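Local coordinates for protein transcriptional regulator Tm0710 (Thermotoga maritima, PDB 2A61) that probably binds DNA as a dimeric transcriptional regulator of the MarR family, through a winged helix-turn-helix domain, at residues A[19-22]-A[23-26]. Residues are numbered along the deposited sequence; the frame is centred on the assembly and turned at random.
Sequences KVEG and RKVL
R23 N donates to K19 O at 3.0 Å, the i to i+4 bond of an alpha helix. The two side chains run alongside each other, with K19 CE 3.7 Å over one face of the R23 guanidinium, near its border. K19 NZ comes within 3.3 Å of R23 NH2, a close approach of like charges that the salt bridge of R23 NH2 to D37, on helix 33-45, probably offsets. K24 N makes two weak bonds, to V20 O and E21 O. The segment joins the long first helix of the MarR fold to the short helix 26-29 through a type I beta turn from R23 to L26. The extended K24 side chain crosses that of E21 and sets NZ 2.8 Å from E21 OE1, above the carboxylate plane, in a salt bridge; NZ also donates to S143 O of the second subunit. A bend at chi2 (70°) turns the E21 carboxylate toward K24, and its OE2 pairs with R107 of helix 95-119. A methionine in place of K24 would probably leave E21 OE1 and that S143 O without this partner. V25 N bonds weakly to G22 O, which V25 CG2 also approaches at 3.5 Å. L26 N closes the turn on R23 O at 3.1 Å.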
loop_
_atom_site.group_PDB
_atom_site.type_symbol
_atom_site.label_atom_id
_atom_site.label_comp_id
_atom_site.label_asym_id
_atom_site.label_seq_id
_atom_site.Cartn_x
_atom_site.Cartn_y
_atom_site.Cartn_z
ATOM N N LYS A 19 -0.628 -3.247 7.490
ATOM C CA LYS A 19 -0.037 -3.716 6.209
ATOM C C LYS A 19 1.211 -4.573 6.484
ATOM O O LYS A 19 1.329 -5.694 5.975
ATOM C CB LYS A 19 0.318 -2.520 5.304
ATOM C CG LYS A 19 0.977 -2.878 3.931
ATOM C CD LYS A 19 1.595 -1.618 3.319
ATOM C CE LYS A 19 2.231 -1.887 1.916
ATOM N NZ LYS A 19 1.117 -2.144 0.975
ATOM N N VAL A 20 2.123 -4.044 7.306
ATOM C CA VAL A 20 3.366 -4.712 7.636
ATOM C C VAL A 20 3.116 -6.007 8.381
ATOM O O VAL A 20 3.689 -7.056 8.044
ATOM C CB VAL A 20 4.309 -3.763 8.414
ATOM C CG1 VAL A 20 5.574 -4.499 8.917
ATOM C CG2 VAL A 20 4.668 -2.576 7.534
ATOM N N GLU A 21 2.218 -5.962 9.348
ATOM C CA GLU A 21 1.898 -7.149 10.121
ATOM C C GLU A 21 1.374 -8.329 9.274
ATOM O O GLU A 21 1.831 -9.450 9.416
ATOM C CB GLU A 21 0.909 -6.800 11.224
ATOM C CG GLU A 21 0.602 -8.000 12.146
ATOM C CD GLU A 21 1.783 -8.422 13.069
ATOM O OE1 GLU A 21 2.661 -7.601 13.420
ATOM O OE2 GLU A 21 1.815 -9.612 13.447
ATOM N N GLY A 22 0.417 -8.034 8.403
ATOM C CA GLY A 22 -0.137 -8.971 7.436
ATOM C C GLY A 22 0.919 -9.538 6.513
ATOM O O GLY A 22 0.919 -10.747 6.268
ATOM N N ARG A 23 1.828 -8.700 6.026
ATOM C CA ARG A 23 2.848 -9.156 5.020
ATOM C C ARG A 23 3.983 -10.039 5.568
ATOM O O ARG A 23 4.793 -10.569 4.803
ATOM C CB ARG A 23 3.402 -7.974 4.232
ATOM C CG ARG A 23 2.421 -7.509 3.089
ATOM C CD ARG A 23 2.823 -6.166 2.514
ATOM N NE ARG A 23 1.972 -5.647 1.450
ATOM C CZ ARG A 23 2.376 -5.418 0.194
ATOM N NH1 ARG A 23 3.625 -5.622 -0.182
ATOM N NH2 ARG A 23 1.535 -4.924 -0.687
ATOM N N LYS A 24 4.022 -10.184 6.893
ATOM C CA LYS A 24 4.992 -11.042 7.608
ATOM C C LYS A 24 4.819 -12.512 7.213
ATOM O O LYS A 24 5.781 -13.286 7.242
ATOM C CB LYS A 24 4.874 -10.854 9.125
ATOM C CG LYS A 24 5.432 -9.522 9.608
ATOM C CD LYS A 24 5.189 -9.367 11.110
ATOM C CE LYS A 24 5.844 -8.109 11.658
ATOM N NZ LYS A 24 5.439 -7.958 13.075
ATOM N N VAL A 25 3.605 -12.896 6.807
ATOM C CA VAL A 25 3.372 -14.249 6.294
ATOM C C VAL A 25 4.048 -14.552 4.932
ATOM O O VAL A 25 4.306 -15.710 4.619
ATOM C CB VAL A 25 1.840 -14.673 6.279
ATOM C CG1 VAL A 25 1.138 -14.298 7.602
ATOM C CG2 VAL A 25 1.152 -14.071 5.178
ATOM N N LEU A 26 4.352 -13.523 4.140
ATOM C CA LEU A 26 5.026 -13.728 2.873
ATOM C C LEU A 26 6.405 -14.404 2.993
ATOM O O LEU A 26 6.896 -15.005 2.045
ATOM C CB LEU A 26 5.197 -12.405 2.158
ATOM C CG LEU A 26 3.971 -11.563 1.746
ATOM C CD1 LEU A 26 4.488 -10.291 1.042
ATOM C CD2 LEU A 26 3.021 -12.364 0.834
#